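PDB 2W8D: processed glycerol phosphate lipoteichoic acid synthase 2 from Bacillus subtilis, which belongs to the sulfatase family of the alkaline phosphatase clan and carries, in this C-terminal domain, a bound magnesium ion within an alpha/beta fold. Local coordinates for residues 32-37 / 252-257; 66-71 / 293-298. All blocks are in the same frame, centred on the assembly; numbering follows the deposited sequence.

Contact 1 (32-37 / 252-257)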
loop_
_atom_site.group_PDB
_atom_site.type_symbol
_atom_site.label_atom_id
_atom_site.label_comp_id
_atom_site.label_asym_id
_atom_site.label_seq_id
_atom_site.Cartn_x
_atom_site.Cartn_y
_atom_site.Cartn_z
ATOM N N LYS A 32 16.095 2.827 11.995
ATOM C CA LYS A 32 15.446 3.937 11.313
ATOM C C LYS A 32 13.945 4.083 11.545
ATOM O O LYS A 32 13.223 3.111 11.826
ATOM C CB LYS A 32 15.772 3.926 9.807
ATOM C CG LYS A 32 17.014 4.839 9.523
ATOM C CD LYS A 32 17.941 4.282 8.518
ATOM C CE LYS A 32 19.357 4.768 8.806
ATOM N NZ LYS A 32 20.246 4.224 7.744
ATOM N N ASN A 33 13.486 5.322 11.441
ATOM C CA ASN A 33 12.088 5.596 11.410
ATOM C C ASN A 33 11.470 4.975 10.137
ATOM O O ASN A 33 12.182 4.658 9.167
ATOM C CB ASN A 33 11.880 7.096 11.402
ATOM C CG ASN A 33 12.524 7.772 12.579
ATOM O OD1 ASN A 33 12.208 7.468 13.719
ATOM N ND2 ASN A 33 13.431 8.702 12.315
ATOM N N VAL A 34 10.152 4.788 10.166
ATOM C CA VAL A 34 9.419 4.389 9.001
ATOM C C VAL A 34 8.358 5.466 8.802
ATOM O O VAL A 34 7.698 5.881 9.762
ATOM C CB VAL A 34 8.719 2.992 9.202
ATOM C CG1 VAL A 34 7.830 2.607 7.969
ATOM C CG2 VAL A 34 9.736 1.900 9.550
ATOM N N ILE A 35 8.202 5.909 7.552
ATOM C CA ILE A 35 7.156 6.844 7.164
ATOM C C ILE A 35 6.417 6.208 5.962
ATOM O O ILE A 35 6.973 6.086 4.871
ATOM C CB ILE A 35 7.772 8.224 6.765
ATOM C CG1 ILE A 35 8.464 8.915 7.957
ATOM C CG2 ILE A 35 6.719 9.136 6.145
ATOM C CD1 ILE A 35 9.334 10.136 7.586
ATOM N N TYR A 36 5.178 5.774 6.159
ATOM C CA TYR A 36 4.413 5.271 5.042
ATOM C C TYR A 36 3.618 6.431 4.484
ATOM O O TYR A 36 3.117 7.265 5.254
ATOM C CB TYR A 36 3.424 4.172 5.489
ATOM C CG TYR A 36 3.931 2.769 5.491
ATOM C CD1 TYR A 36 4.591 2.242 6.594
ATOM C CD2 TYR A 36 3.670 1.923 4.416
ATOM C CE1 TYR A 36 5.019 0.905 6.623
ATOM C CE2 TYR A 36 4.094 0.582 4.427
ATOM C CZ TYR A 36 4.774 0.093 5.541
ATOM O OH TYR A 36 5.193 -1.215 5.548
ATOM N N VAL A 37 3.466 6.462 3.168
ATOM C CA VAL A 37 2.546 7.377 2.485
ATOM C C VAL A 37 1.638 6.619 1.534
ATOM O O VAL A 37 2.111 5.970 0.612
ATOM C CB VAL A 37 3.265 8.455 1.649
ATOM C CG1 VAL A 37 2.236 9.406 1.065
ATOM C CG2 VAL A 37 4.321 9.196 2.519
ATOM N N ILE A 252 13.047 5.336 6.668
ATOM C CA ILE A 252 12.651 4.565 5.525
ATOM C C ILE A 252 11.305 5.140 5.122
ATOM O O ILE A 252 10.315 5.056 5.872
ATOM C CB ILE A 252 12.469 3.082 5.879
ATOM C CG1 ILE A 252 13.761 2.482 6.415
ATOM C CG2 ILE A 252 11.972 2.271 4.668
ATOM C CD1 ILE A 252 13.527 1.074 6.955
ATOM N N ILE A 253 11.269 5.742 3.937
ATOM C CA ILE A 253 10.014 6.258 3.402
ATOM C C ILE A 253 9.509 5.240 2.413
ATOM O O ILE A 253 10.246 4.819 1.525
ATOM C CB ILE A 253 10.238 7.628 2.739
ATOM C CG1 ILE A 253 10.817 8.614 3.792
ATOM C CG2 ILE A 253 8.947 8.110 2.036
ATOM C CD1 ILE A 253 11.424 9.862 3.271
ATOM N N VAL A 254 8.260 4.828 2.592
ATOM C CA VAL A 254 7.625 3.808 1.773
ATOM C C VAL A 254 6.328 4.400 1.252
ATOM O O VAL A 254 5.433 4.724 2.048
ATOM C CB VAL A 254 7.161 2.626 2.671
ATOM C CG1 VAL A 254 6.476 1.531 1.840
ATOM C CG2 VAL A 254 8.282 2.092 3.529
HETATM N N MSE A 255 6.180 4.485 -0.068
HETATM C CA MSE A 255 4.983 5.068 -0.666
HETATM C C MSE A 255 4.332 4.147 -1.643
HETATM O O MSE A 255 5.004 3.536 -2.494
HETATM C CB MSE A 255 5.282 6.389 -1.352
HETATM C CG MSE A 255 5.986 7.342 -0.412
HETATM SE SE MSE A 255 6.154 9.077 -1.237
HETATM C CE MSE A 255 7.409 8.623 -2.699
ATOM N N TYR A 256 3.008 4.107 -1.576
ATOM C CA TYR A 256 2.262 3.206 -2.438
ATOM C C TYR A 256 0.932 3.786 -2.903
ATOM O O TYR A 256 0.190 4.409 -2.113
ATOM C CB TYR A 256 1.997 1.895 -1.682
ATOM C CG TYR A 256 1.140 2.062 -0.461
ATOM C CD1 TYR A 256 -0.218 1.804 -0.522
ATOM C CD2 TYR A 256 1.685 2.450 0.766
ATOM C CE1 TYR A 256 -1.047 1.972 0.593
ATOM C CE2 TYR A 256 0.867 2.638 1.892
ATOM C CZ TYR A 256 -0.498 2.369 1.806
ATOM O OH TYR A 256 -1.352 2.478 2.902
ATOM N N GLY A 257 0.588 3.512 -4.162
ATOM C CA GLY A 257 -0.776 3.782 -4.603
ATOM C C GLY A 257 -1.672 2.783 -3.887
ATOM O O GLY A 257 -1.301 1.609 -3.765
#
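Ile252 N donates to Asn33 O at 2.7 Å, the first of five backbone hydrogen bonds joining 32-37 to 252-257 as parallel neighbours. Ile252 O accepts from Ile35 N, Ile35 O from Val254 N (171° at the hydrogen), Val254 O from Val37 N, and Val37 O from Tyr256 N at 3.0 Å. The amides of Val34 and Tyr36 face the other way and are paired with strand 189-194, which makes 33-39 an interior strand in the central sheet of the sulfatase-type alpha/beta fold. Helix 313-320 covers the face bearing Tyr36 and Val254, helix 219-244 that bearing Val37 and Met255. On the first, Val254 CB lies 3.9 Å above the Tyr36 ring, toward the rim, a CH-pi contact. On the second, selenomethionine Met255 and Val37 lie side by side, Met255 CG 3.6 Å from Val37 CB. Tyr256 CG sits between its backbone N and carbonyl carbon (chi1 63°); the side chain crosses that of Tyr36 at about a right angle, Tyr256 CE2 3.8 Å from Tyr36 CD2. Polar ends lead away from 252-257 to other partners: Lys32 NZ bonds Ala297 O, Asn33 OD1 accepts from Phe189 N, and Asn33 ND2 donates to Gln187 OE1.

Contact 2 (66-71 / 293-298)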
loop_
_atom_site.group_PDB
_atom_site.type_symbol
_atom_site.label_atom_id
_atom_site.label_comp_id
_atom_site.label_asym_id
_atom_site.label_seq_id
_atom_site.Cartn_x
_atom_site.Cartn_y
_atom_site.Cartn_z
ATOM N N ASP A 66 15.990 7.509 -10.246
ATOM C CA ASP A 66 17.216 7.862 -9.514
ATOM C C ASP A 66 18.100 6.655 -9.223
ATOM O O ASP A 66 17.740 5.526 -9.488
ATOM C CB ASP A 66 16.931 8.693 -8.236
ATOM C CG ASP A 66 16.254 7.893 -7.130
ATOM O OD1 ASP A 66 16.343 6.651 -7.123
ATOM O OD2 ASP A 66 15.630 8.514 -6.244
ATOM N N ASN A 67 19.265 6.915 -8.657
ATOM C CA ASN A 67 20.223 5.875 -8.344
ATOM C C ASN A 67 20.095 5.303 -6.926
ATOM O O ASN A 67 20.917 4.489 -6.516
ATOM C CB ASN A 67 21.631 6.407 -8.596
ATOM C CG ASN A 67 21.907 7.759 -7.890
ATOM O OD1 ASN A 67 21.191 8.179 -6.970
ATOM N ND2 ASN A 67 22.972 8.432 -8.325
ATOM N N GLU A 68 19.060 5.698 -6.186
ATOM C CA GLU A 68 18.978 5.372 -4.748
ATOM C C GLU A 68 17.648 4.822 -4.255
ATOM O O GLU A 68 17.604 4.115 -3.251
ATOM C CB GLU A 68 19.406 6.569 -3.869
ATOM C CG GLU A 68 18.624 7.876 -4.056
ATOM C CD GLU A 68 19.218 9.041 -3.232
ATOM O OE1 GLU A 68 19.194 8.970 -1.974
ATOM O OE2 GLU A 68 19.708 10.031 -3.836
ATOM N N THR A 69 16.561 5.142 -4.948
ATOM C CA THR A 69 15.235 4.741 -4.492
ATOM C C THR A 69 14.827 3.423 -5.147
ATOM O O THR A 69 15.006 3.246 -6.349
ATOM C CB THR A 69 14.218 5.839 -4.802
ATOM O OG1 THR A 69 14.720 7.087 -4.318
ATOM C CG2 THR A 69 12.872 5.549 -4.157
ATOM N N PHE A 70 14.329 2.489 -4.335
ATOM C CA PHE A 70 13.753 1.250 -4.840
ATOM C C PHE A 70 12.446 1.635 -5.461
ATOM O O PHE A 70 11.608 2.260 -4.803
ATOM C CB PHE A 70 13.382 0.254 -3.750
ATOM C CG PHE A 70 14.544 -0.370 -3.013
ATOM C CD1 PHE A 70 15.157 -1.510 -3.493
ATOM C CD2 PHE A 70 14.932 0.113 -1.773
ATOM C CE1 PHE A 70 16.172 -2.108 -2.791
ATOM C CE2 PHE A 70 15.940 -0.486 -1.058
ATOM C CZ PHE A 70 16.563 -1.594 -1.564
ATOM N N TYR A 71 12.264 1.265 -6.720
ATOM C CA TYR A 71 10.975 1.417 -7.369
ATOM C C TYR A 71 10.574 0.053 -7.946
ATOM O O TYR A 71 11.411 -0.631 -8.532
ATOM C CB TYR A 71 11.043 2.482 -8.472
ATOM C CG TYR A 71 9.764 2.557 -9.290
ATOM C CD1 TYR A 71 8.557 2.897 -8.673
ATOM C CD2 TYR A 71 9.756 2.263 -10.656
ATOM C CE1 TYR A 71 7.384 2.961 -9.394
ATOM C CE2 TYR A 71 8.561 2.306 -11.405
ATOM C CZ TYR A 71 7.387 2.654 -10.754
ATOM O OH TYR A 71 6.189 2.708 -11.429
ATOM N N PHE A 293 7.326 2.783 -3.835
ATOM C CA PHE A 293 8.658 3.396 -3.711
ATOM C C PHE A 293 9.147 3.115 -2.291
ATOM O O PHE A 293 8.356 3.204 -1.355
ATOM C CB PHE A 293 8.586 4.928 -3.881
ATOM C CG PHE A 293 8.167 5.376 -5.237
ATOM C CD1 PHE A 293 9.109 5.615 -6.215
ATOM C CD2 PHE A 293 6.818 5.572 -5.545
ATOM C CE1 PHE A 293 8.724 6.035 -7.504
ATOM C CE2 PHE A 293 6.443 6.007 -6.807
ATOM C CZ PHE A 293 7.411 6.236 -7.790
ATOM N N ILE A 294 10.416 2.735 -2.141
ATOM C CA ILE A 294 11.027 2.614 -0.828
ATOM C C ILE A 294 12.382 3.335 -0.870
ATOM O O ILE A 294 13.285 2.920 -1.603
ATOM C CB ILE A 294 11.292 1.140 -0.405
ATOM C CG1 ILE A 294 10.016 0.327 -0.295
ATOM C CG2 ILE A 294 12.012 1.092 0.908
ATOM C CD1 ILE A 294 10.297 -1.133 -0.101
ATOM N N HIS A 295 12.507 4.410 -0.103
ATOM C CA HIS A 295 13.801 5.029 0.087
ATOM C C HIS A 295 14.214 4.762 1.516
ATOM O O HIS A 295 13.625 5.274 2.453
ATOM C CB HIS A 295 13.783 6.522 -0.228
ATOM C CG HIS A 295 15.142 7.156 -0.155
ATOM N ND1 HIS A 295 15.672 7.643 1.017
ATOM C CD2 HIS A 295 16.097 7.335 -1.101
ATOM C CE1 HIS A 295 16.895 8.100 0.798
ATOM N NE2 HIS A 295 17.175 7.925 -0.483
ATOM N N ALA A 296 15.177 3.861 1.659
ATOM C CA ALA A 296 15.733 3.475 2.922
ATOM C C ALA A 296 17.072 4.158 2.929
ATOM O O ALA A 296 17.929 3.901 2.063
ATOM C CB ALA A 296 15.893 1.994 2.983
ATOM N N ALA A 297 17.250 5.061 3.884
ATOM C CA ALA A 297 18.475 5.867 3.945
ATOM C C ALA A 297 19.625 5.020 4.444
ATOM O O ALA A 297 19.459 4.251 5.410
ATOM C CB ALA A 297 18.267 7.055 4.857
ATOM N N GLY A 298 20.793 5.180 3.819
ATOM C CA GLY A 298 21.934 4.321 4.116
ATOM C C GLY A 298 21.979 3.072 3.248
ATOM O O GLY A 298 22.981 2.342 3.281
#
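Phe70 and Ile294 form a hydrogen-bonded antiparallel pair: Phe70 N donates to Ile294 O and Ile294 N to Phe70 O, each at 3.0 Å, the second bond the straighter. Phe70 O also receives a CA-H...O contact from Phe293.

The side-chain polar contact is a His-carboxylate hydrogen bond. His295 NE2 donates to Glu68 OE1 at 2.7 Å; the oxygen lies close to the imidazole plane, and the N-H meets Glu68 OE1 on its anti side, 30° out of the carboxylate plane. His295 CG, anti to the backbone N (chi1 -175°), carries the ring to the 66-71 loop, where its edge meets Glu68 and Thr69, His295 CD2 lying 3.5 Å from Thr69 OG1. Asp66 holds this loop in shape. Its OD1 takes Thr69 N at 2.7 Å and Glu68 N at 3.0 Å from the same face of the carboxylate, and OD2 accepts from Thr69 OG1 through its syn lone pair. Lys303 makes a salt bridge to OD1, which should balance the carboxylate's charge.

Aromatic packing joins Tyr71 and Phe293 in an offset stack, planes at 30°, with Tyr71 CD1 over the Phe293 face near the rim and 3.4 Å from Phe293 CE1. Thr69 CG2 approaches the Phe293 edge, and helix 58-65 packs against both rings. On the other sheet face Phe70 CD2 touches Ile294 CB at 4.0 Å.

Coming just after helix 58-65, Asp66 makes an Asx turn that leads into strand 70-76, paired antiparallel with 292-296, the strand that runs against the parallel core of this alpha/beta fold.

How the contacts relate
From the N terminus, the chain lays down 32-37, then passes helix 58-65 to reach 66-71. Much later, 252-257 returns beside 32-37 and closes contact 1 over a loop of 214 residues; 293-298 then returns to 66-71 and closes contact 2 over 221. The segments alternate, so the two loops cross rather than nest. Strands 251-257 and 292-296 are antiparallel neighbours in one sheet, bonded through Met255 O and Phe293 N at 2.8 Å, which gives the continuous order 33-39, 251-257, 292-296, 70-76. Ile252 CG2 also packs on Ile294 CG2. Together the contacts join the parallel centre of the sheet, through the reversed strand 292-296, to 70-76.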